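Local coordinates for protein FACT complex subunit SPT16 (Ashbya gossypii, PDB 6A8M) that probably acts, as the Spt16 subunit of the FACT histone chaperone, to reorganize nucleosomes during transcription, replication and DNA repair, this chain being its N-terminal peptidase-like part, at residues A[166-178]-A[384-396]. Residues are numbered along the deposited sequence; the frame is centred on the assembly and turned at random.
Sequences VSLGLSSLWAVKD and NDYRKVENGDCFN
The guanidinium of Arg387 lies against the helix 167-174 with Ser172 OG over one face, 3.4 Å above the plane, and Ser171 OG at its edge, in the plane. NH1 and NH2 both donate end-on to that one Ser171 oxygen, NH1 at 2.8 Å and NH2 at a longer 3.2 Å. Serine suits the place, since its short hydroxyl can take both N-H groups and still hydrogen-bond Asp375. Bends at chi2 (-67°) and chi3 (-62°) turn the guanidinium back onto the two serines, and on the way CD slides past Leu168 CD1, which also meets the edge of the Tyr386 ring at CE1, 4.1 Å away. Asn384 OD1 sits over the centre of one face of that ring and accepts from Tyr386 N in an Asx turn. A methionine in place of Arg387 would probably leave Ser171 OG without its two donors and Ser172 OG without the flat group beneath it.

Farther along, Lys177 N donates to Gly392 O at 2.9 Å, joining the two backbones directly. Gly392 belongs to the type II turn from Glu390 to Asp393; its backbone angles call for glycine, and a side chain would run into Val176 CG1. Asp393 OD2 accepts from Glu390 N, bracing the turn, while small Ala175 lets OD1 approach its CB to 3.6 Å. Val176 CG2 packs on the carboxylate end of Glu390, and one water donates to both Ser172 O and Glu390 OE2. Lys177 curls back, its NZ donating to Ala175 O from above the carbonyl plane. The contact is an interdomain interface: the helix following the last strand of the N-terminal lobe, and the linker after it, dock on loops of the M24 peptidase-like domain, the two-lobed architecture of the Spt16 N-terminal region.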
ATOM      1  N   VAL A 166      13.408  11.616  -1.709  1.00 17.78           N
ATOM      2  CA  VAL A 166      13.411  10.717  -2.857  1.00 18.40           C
ATOM      3  C   VAL A 166      12.084   9.964  -2.978  1.00 16.67           C
ATOM      4  O   VAL A 166      12.029   8.898  -3.589  1.00 16.08           O
ATOM      5  CB  VAL A 166      14.607   9.739  -2.788  1.00 19.96           C
ATOM      6  CG1 VAL A 166      15.918  10.491  -2.855  1.00 23.43           C
ATOM      7  CG2 VAL A 166      14.548   8.890  -1.506  1.00 19.78           C
ATOM      8  N   SER A 167      10.990  10.531  -2.448  1.00 16.31           N
ATOM      9  CA  SER A 167       9.708   9.821  -2.505  1.00 18.46           C
ATOM     10  C   SER A 167       9.282   9.528  -3.939  1.00 16.49           C
ATOM     11  O   SER A 167       8.840   8.419  -4.245  1.00 16.49           O
ATOM     12  CB  SER A 167       8.615  10.615  -1.792  1.00 20.83           C
ATOM     13  OG  SER A 167       8.730  10.461  -0.391  1.00 22.44           O
ATOM     14  N   LEU A 168       9.359  10.524  -4.829  1.00 17.40           N
ATOM     15  CA  LEU A 168       8.900  10.275  -6.193  1.00 17.91           C
ATOM     16  C   LEU A 168       9.764   9.223  -6.861  1.00 15.76           C
ATOM     17  O   LEU A 168       9.254   8.339  -7.563  1.00 16.40           O
ATOM     18  CB  LEU A 168       8.909  11.571  -7.013  1.00 18.75           C
ATOM     19  CG  LEU A 168       8.605  11.447  -8.516  1.00 21.34           C
ATOM     20  CD1 LEU A 168       7.194  10.910  -8.766  1.00 21.24           C
ATOM     21  CD2 LEU A 168       8.771  12.792  -9.230  1.00 22.93           C
ATOM     22  N   GLY A 169      11.077   9.297  -6.643  1.00 15.99           N
ATOM     23  CA  GLY A 169      11.973   8.330  -7.253  1.00 18.17           C
ATOM     24  C   GLY A 169      11.710   6.914  -6.773  1.00 16.38           C
ATOM     25  O   GLY A 169      11.669   5.977  -7.570  1.00 17.51           O
ATOM     26  N   LEU A 170      11.539   6.738  -5.461  1.00 15.85           N
ATOM     27  CA  LEU A 170      11.250   5.401  -4.953  1.00 13.89           C
ATOM     28  C   LEU A 170       9.913   4.892  -5.474  1.00 16.33           C
ATOM     29  O   LEU A 170       9.786   3.714  -5.837  1.00 13.77           O
ATOM     30  CB  LEU A 170      11.280   5.408  -3.424  1.00 12.90           C
ATOM     31  CG  LEU A 170      12.669   5.627  -2.797  1.00 15.76           C
ATOM     32  CD1 LEU A 170      12.598   5.835  -1.296  1.00 17.74           C
ATOM     33  CD2 LEU A 170      13.637   4.512  -3.132  1.00 15.85           C
ATOM     34  N   SER A 171       8.903   5.763  -5.531  1.00 15.28           N
ATOM     35  CA  SER A 171       7.596   5.338  -6.032  1.00 15.30           C
ATOM     36  C   SER A 171       7.703   4.782  -7.452  1.00 16.09           C
ATOM     37  O   SER A 171       7.132   3.726  -7.765  1.00 16.69           O
ATOM     38  CB  SER A 171       6.620   6.510  -5.982  1.00 16.68           C
ATOM     39  OG  SER A 171       5.464   6.242  -6.759  1.00 15.28           O
ATOM     40  N   SER A 172       8.420   5.496  -8.335  1.00 15.72           N
ATOM     41  CA  SER A 172       8.617   5.014  -9.702  1.00 17.74           C
ATOM     42  C   SER A 172       9.401   3.708  -9.726  1.00 18.28           C
ATOM     43  O   SER A 172       9.114   2.815 -10.529  1.00 19.56           O
ATOM     44  CB  SER A 172       9.340   6.074 -10.529  1.00 20.32           C
ATOM     45  OG  SER A 172       8.625   7.293 -10.488  1.00 24.17           O
ATOM     46  N   LEU A 173      10.412   3.586  -8.866  1.00 16.97           N
ATOM     47  CA  LEU A 173      11.230   2.379  -8.853  1.00 18.31           C
ATOM     48  C   LEU A 173      10.424   1.161  -8.410  1.00 20.49           C
ATOM     49  O   LEU A 173      10.618   0.060  -8.941  1.00 24.24           O
ATOM     50  CB  LEU A 173      12.428   2.598  -7.938  1.00 20.26           C
ATOM     51  CG  LEU A 173      13.381   1.450  -7.652  1.00 24.47           C
ATOM     52  CD1 LEU A 173      14.344   1.279  -8.805  1.00 24.49           C
ATOM     53  CD2 LEU A 173      14.115   1.757  -6.357  1.00 26.19           C
ATOM     54  N   TRP A 174       9.514   1.341  -7.444  1.00 19.07           N
ATOM     55  CA  TRP A 174       8.726   0.260  -6.830  1.00 20.05           C
ATOM     56  C   TRP A 174       7.494  -0.122  -7.626  1.00 20.07           C
ATOM     57  O   TRP A 174       6.870  -1.144  -7.316  1.00 21.07           O
ATOM     58  CB  TRP A 174       8.223   0.667  -5.424  1.00 21.29           C
ATOM     59  CG  TRP A 174       9.259   0.780  -4.425  1.00 20.71           C
ATOM     60  CD1 TRP A 174      10.444   0.108  -4.392  1.00 24.89           C
ATOM     61  CD2 TRP A 174       9.247   1.634  -3.292  1.00 19.86           C
ATOM     62  NE1 TRP A 174      11.176   0.501  -3.288  1.00 21.29           N
ATOM     63  CE2 TRP A 174      10.465   1.442  -2.605  1.00 19.80           C
ATOM     64  CE3 TRP A 174       8.331   2.552  -2.794  1.00 18.26           C
ATOM     65  CZ2 TRP A 174      10.778   2.127  -1.435  1.00 16.86           C
ATOM     66  CZ3 TRP A 174       8.636   3.217  -1.628  1.00 18.91           C
ATOM     67  CH2 TRP A 174       9.860   3.005  -0.964  1.00 17.91           C
ATOM     68  N   ALA A 175       7.098   0.689  -8.607  1.00 16.31           N
ATOM     69  CA  ALA A 175       5.745   0.603  -9.151  1.00 16.63           C
ATOM     70  C   ALA A 175       5.467  -0.766  -9.772  1.00 16.56           C
ATOM     71  O   ALA A 175       4.452  -1.407  -9.477  1.00 15.79           O
ATOM     72  CB  ALA A 175       5.551   1.707 -10.197  1.00 18.22           C
ATOM     73  N   VAL A 176       6.342  -1.210 -10.657  1.00 15.53           N
ATOM     74  CA  VAL A 176       6.088  -2.417 -11.433  1.00 16.23           C
ATOM     75  C   VAL A 176       6.312  -3.631 -10.540  1.00 19.75           C
ATOM     76  O   VAL A 176       7.346  -3.744  -9.870  1.00 21.77           O
ATOM     77  CB  VAL A 176       6.984  -2.460 -12.677  1.00 18.43           C
ATOM     78  CG1 VAL A 176       6.983  -3.862 -13.289  1.00 20.05           C
ATOM     79  CG2 VAL A 176       6.538  -1.397 -13.697  1.00 21.11           C
ATOM     80  N   LYS A 177       5.345  -4.542 -10.531  1.00 15.26           N
ATOM     81  CA  LYS A 177       5.374  -5.702  -9.655  1.00 12.54           C
ATOM     82  C   LYS A 177       5.917  -6.891 -10.433  1.00 14.06           C
ATOM     83  O   LYS A 177       5.460  -7.165 -11.550  1.00 14.73           O
ATOM     84  CB  LYS A 177       3.971  -6.007  -9.118  1.00 12.47           C
ATOM     85  CG  LYS A 177       3.386  -4.880  -8.261  1.00 12.53           C
ATOM     86  CD  LYS A 177       4.054  -4.825  -6.871  1.00 12.28           C
ATOM     87  CE  LYS A 177       3.668  -3.532  -6.136  1.00 10.80           C
ATOM     88  NZ  LYS A 177       4.433  -2.388  -6.700  1.00 13.67           N
ATOM     89  N   ASP A 178       6.891  -7.591  -9.855  1.00 13.54           N
ATOM     90  CA  ASP A 178       7.450  -8.735 -10.557  1.00 15.35           C
ATOM     91  C   ASP A 178       6.531  -9.929 -10.344  1.00 14.98           C
ATOM     92  O   ASP A 178       5.470  -9.813  -9.731  1.00 15.99           O
ATOM     93  CB  ASP A 178       8.902  -8.995 -10.129  1.00 16.33           C
ATOM     94  CG  ASP A 178       9.059  -9.512  -8.703  1.00 19.69           C
ATOM     95  OD1 ASP A 178       8.092  -9.992  -8.094  1.00 18.78           O
ATOM     96  OD2 ASP A 178      10.212  -9.460  -8.199  1.00 18.40           O
ATOM     97  N   ASN A 384      -2.331  14.905 -11.372  1.00 19.05           N
ATOM     98  CA  ASN A 384      -1.110  14.171 -11.706  1.00 17.38           C
ATOM     99  C   ASN A 384      -1.125  13.865 -13.206  1.00 16.02           C
ATOM    100  O   ASN A 384      -1.841  12.966 -13.656  1.00 16.56           O
ATOM    101  CB  ASN A 384      -1.009  12.906 -10.852  1.00 17.37           C
ATOM    102  CG  ASN A 384       0.342  12.199 -11.006  1.00 16.38           C
ATOM    103  OD1 ASN A 384       0.955  12.239 -12.074  1.00 19.42           O
ATOM    104  ND2 ASN A 384       0.810  11.572  -9.936  1.00 16.75           N
ATOM    105  N   ASP A 385      -0.338  14.617 -13.982  1.00 17.89           N
ATOM    106  CA  ASP A 385      -0.108  14.339 -15.401  1.00 18.41           C
ATOM    107  C   ASP A 385       1.327  13.886 -15.653  1.00 19.58           C
ATOM    108  O   ASP A 385       1.782  13.880 -16.799  1.00 23.44           O
ATOM    109  CB  ASP A 385      -0.468  15.554 -16.271  1.00 19.66           C
ATOM    110  CG  ASP A 385       0.384  16.779 -15.961  1.00 20.71           C
ATOM    111  OD1 ASP A 385       1.226  16.687 -15.035  1.00 20.61           O
ATOM    112  OD2 ASP A 385       0.196  17.813 -16.642  1.00 22.17           O
ATOM    113  N   TYR A 386       2.043  13.487 -14.597  1.00 20.64           N
ATOM    114  CA  TYR A 386       3.470  13.194 -14.682  1.00 25.52           C
ATOM    115  C   TYR A 386       3.826  11.752 -14.345  1.00 25.31           C
ATOM    116  O   TYR A 386       5.021  11.428 -14.283  1.00 26.57           O
ATOM    117  CB  TYR A 386       4.269  14.132 -13.760  1.00 27.52           C
ATOM    118  CG  TYR A 386       3.842  14.091 -12.311  1.00 28.45           C
ATOM    119  CD1 TYR A 386       4.415  13.189 -11.411  1.00 25.28           C
ATOM    120  CD2 TYR A 386       2.864  14.950 -11.838  1.00 29.25           C
ATOM    121  CE1 TYR A 386       4.011  13.147 -10.087  1.00 29.00           C
ATOM    122  CE2 TYR A 386       2.470  14.921 -10.519  1.00 29.49           C
ATOM    123  CZ  TYR A 386       3.041  14.020  -9.648  1.00 29.66           C
ATOM    124  OH  TYR A 386       2.629  13.987  -8.339  1.00 31.61           O
ATOM    125  N   ARG A 387       2.845  10.893 -14.086  1.00 18.73           N
ATOM    126  CA  ARG A 387       3.077   9.460 -13.987  1.00 16.40           C
ATOM    127  C   ARG A 387       2.349   8.775 -15.134  1.00 18.46           C
ATOM    128  O   ARG A 387       1.426   9.332 -15.735  1.00 20.23           O
ATOM    129  CB  ARG A 387       2.592   8.884 -12.645  1.00 14.89           C
ATOM    130  CG  ARG A 387       3.168   9.592 -11.443  1.00 17.02           C
ATOM    131  CD  ARG A 387       4.658   9.363 -11.322  1.00 19.33           C
ATOM    132  NE  ARG A 387       4.994   7.951 -11.142  1.00 17.10           N
ATOM    133  CZ  ARG A 387       5.094   7.350  -9.964  1.00 15.78           C
ATOM    134  NH1 ARG A 387       4.879   8.034  -8.841  1.00 17.76           N
ATOM    135  NH2 ARG A 387       5.410   6.062  -9.904  1.00 17.15           N
ATOM    136  N   LYS A 388       2.799   7.562 -15.449  1.00 19.40           N
ATOM    137  CA  LYS A 388       2.274   6.793 -16.568  1.00 19.09           C
ATOM    138  C   LYS A 388       2.042   5.365 -16.109  1.00 18.64           C
ATOM    139  O   LYS A 388       2.890   4.794 -15.423  1.00 18.46           O
ATOM    140  CB  LYS A 388       3.237   6.823 -17.759  1.00 20.84           C
ATOM    141  CG  LYS A 388       3.218   8.169 -18.492  1.00 24.10           C
ATOM    142  CD  LYS A 388       4.050   8.169 -19.760  1.00 26.91           C
ATOM    143  CE  LYS A 388       3.918   9.532 -20.436  1.00 29.93           C
ATOM    144  NZ  LYS A 388       4.416   9.538 -21.837  1.00 33.28           N
ATOM    145  N   VAL A 389       0.872   4.816 -16.441  1.00 18.27           N
ATOM    146  CA  VAL A 389       0.585   3.420 -16.144  1.00 16.66           C
ATOM    147  C   VAL A 389       1.555   2.532 -16.902  1.00 14.91           C
ATOM    148  O   VAL A 389       1.846   2.761 -18.083  1.00 15.82           O
ATOM    149  CB  VAL A 389      -0.864   3.077 -16.522  1.00 16.42           C
ATOM    150  CG1 VAL A 389      -1.111   1.586 -16.387  1.00 15.89           C
ATOM    151  CG2 VAL A 389      -1.846   3.842 -15.634  1.00 15.40           C
ATOM    152  N   GLU A 390       2.063   1.507 -16.228  1.00 15.29           N
ATOM    153  CA  GLU A 390       2.946   0.539 -16.864  1.00 17.58           C
ATOM    154  C   GLU A 390       2.392  -0.856 -16.633  1.00 14.61           C
ATOM    155  O   GLU A 390       1.725  -1.106 -15.627  1.00 15.73           O
ATOM    156  CB  GLU A 390       4.368   0.586 -16.296  1.00 21.57           C
ATOM    157  CG  GLU A 390       5.170   1.868 -16.506  1.00 23.04           C
ATOM    158  CD  GLU A 390       6.428   1.870 -15.635  1.00 23.46           C
ATOM    159  OE1 GLU A 390       7.488   1.417 -16.123  1.00 26.47           O
ATOM    160  OE2 GLU A 390       6.344   2.260 -14.442  1.00 22.25           O
ATOM    161  N   ASN A 391       2.689  -1.762 -17.561  1.00 17.03           N
ATOM    162  CA  ASN A 391       2.423  -3.180 -17.329  1.00 16.17           C
ATOM    163  C   ASN A 391       3.095  -3.604 -16.027  1.00 15.96           C
ATOM    164  O   ASN A 391       4.246  -3.242 -15.758  1.00 17.03           O
ATOM    165  CB  ASN A 391       2.936  -4.013 -18.510  1.00 17.41           C
ATOM    166  CG  ASN A 391       2.543  -5.479 -18.414  1.00 19.70           C
ATOM    167  OD1 ASN A 391       1.617  -5.843 -17.685  1.00 19.08           O
ATOM    168  ND2 ASN A 391       3.241  -6.327 -19.170  1.00 19.73           N
ATOM    169  N   GLY A 392       2.353  -4.347 -15.203  1.00 15.04           N
ATOM    170  CA  GLY A 392       2.828  -4.780 -13.898  1.00 15.04           C
ATOM    171  C   GLY A 392       2.433  -3.890 -12.748  1.00 16.15           C
ATOM    172  O   GLY A 392       2.657  -4.264 -11.572  1.00 15.48           O
ATOM    173  N   ASP A 393       1.873  -2.720 -13.027  1.00 15.27           N
ATOM    174  CA  ASP A 393       1.339  -1.895 -11.953  1.00 15.54           C
ATOM    175  C   ASP A 393       0.094  -2.538 -11.361  1.00 14.98           C
ATOM    176  O   ASP A 393      -0.691  -3.173 -12.062  1.00 15.70           O
ATOM    177  CB  ASP A 393       0.974  -0.502 -12.462  1.00 14.90           C
ATOM    178  CG  ASP A 393       2.193   0.373 -12.719  1.00 16.84           C
ATOM    179  OD1 ASP A 393       3.320  -0.046 -12.385  1.00 17.31           O
ATOM    180  OD2 ASP A 393       2.000   1.467 -13.298  1.00 19.15           O
ATOM    181  N   CYS A 394      -0.090  -2.340 -10.058  1.00 13.12           N
ATOM    182  CA  CYS A 394      -1.284  -2.788  -9.361  1.00 12.15           C
ATOM    183  C   CYS A 394      -1.985  -1.569  -8.790  1.00 13.75           C
ATOM    184  O   CYS A 394      -1.344  -0.741  -8.135  1.00 15.36           O
ATOM    185  CB  CYS A 394      -0.924  -3.757  -8.235  1.00 14.92           C
ATOM    186  SG  CYS A 394      -2.357  -4.457  -7.384  1.00 18.71           S
ATOM    187  N   PHE A 395      -3.296  -1.469  -9.015  1.00 12.52           N
ATOM    188  CA  PHE A 395      -4.055  -0.315  -8.542  1.00 10.56           C
ATOM    189  C   PHE A 395      -5.144  -0.714  -7.560  1.00 11.47           C
ATOM    190  O   PHE A 395      -5.740  -1.798  -7.636  1.00 11.20           O
ATOM    191  CB  PHE A 395      -4.705   0.453  -9.718  1.00 13.00           C
ATOM    192  CG  PHE A 395      -3.708   1.080 -10.624  1.00 15.02           C
ATOM    193  CD1 PHE A 395      -3.259   2.375 -10.385  1.00 15.35           C
ATOM    194  CD2 PHE A 395      -3.164   0.348 -11.668  1.00 14.64           C
ATOM    195  CE1 PHE A 395      -2.296   2.941 -11.203  1.00 16.11           C
ATOM    196  CE2 PHE A 395      -2.213   0.913 -12.497  1.00 16.67           C
ATOM    197  CZ  PHE A 395      -1.776   2.208 -12.249  1.00 15.35           C
ATOM    198  N   ASN A 396      -5.386   0.201  -6.619  1.00 12.04           N
ATOM    199  CA  ASN A 396      -6.635   0.286  -5.870  1.00 11.26           C
ATOM    200  C   ASN A 396      -7.544   1.221  -6.663  1.00 12.20           C
ATOM    201  O   ASN A 396      -7.324   2.429  -6.679  1.00 11.71           O
ATOM    202  CB  ASN A 396      -6.339   0.818  -4.473  1.00  9.79           C
ATOM    203  CG  ASN A 396      -7.582   1.125  -3.676  1.00 10.43           C
ATOM    204  OD1 ASN A 396      -8.658   0.624  -3.977  1.00 11.87           O
ATOM    205  ND2 ASN A 396      -7.421   1.932  -2.627  1.00 11.66           N
TER
HETATM  206  O   HOH W   1       7.985   3.476 -12.996  1.00 25.20           O
HETATM  207  O   HOH W   2       1.891  -1.390  -8.212  1.00 17.35           O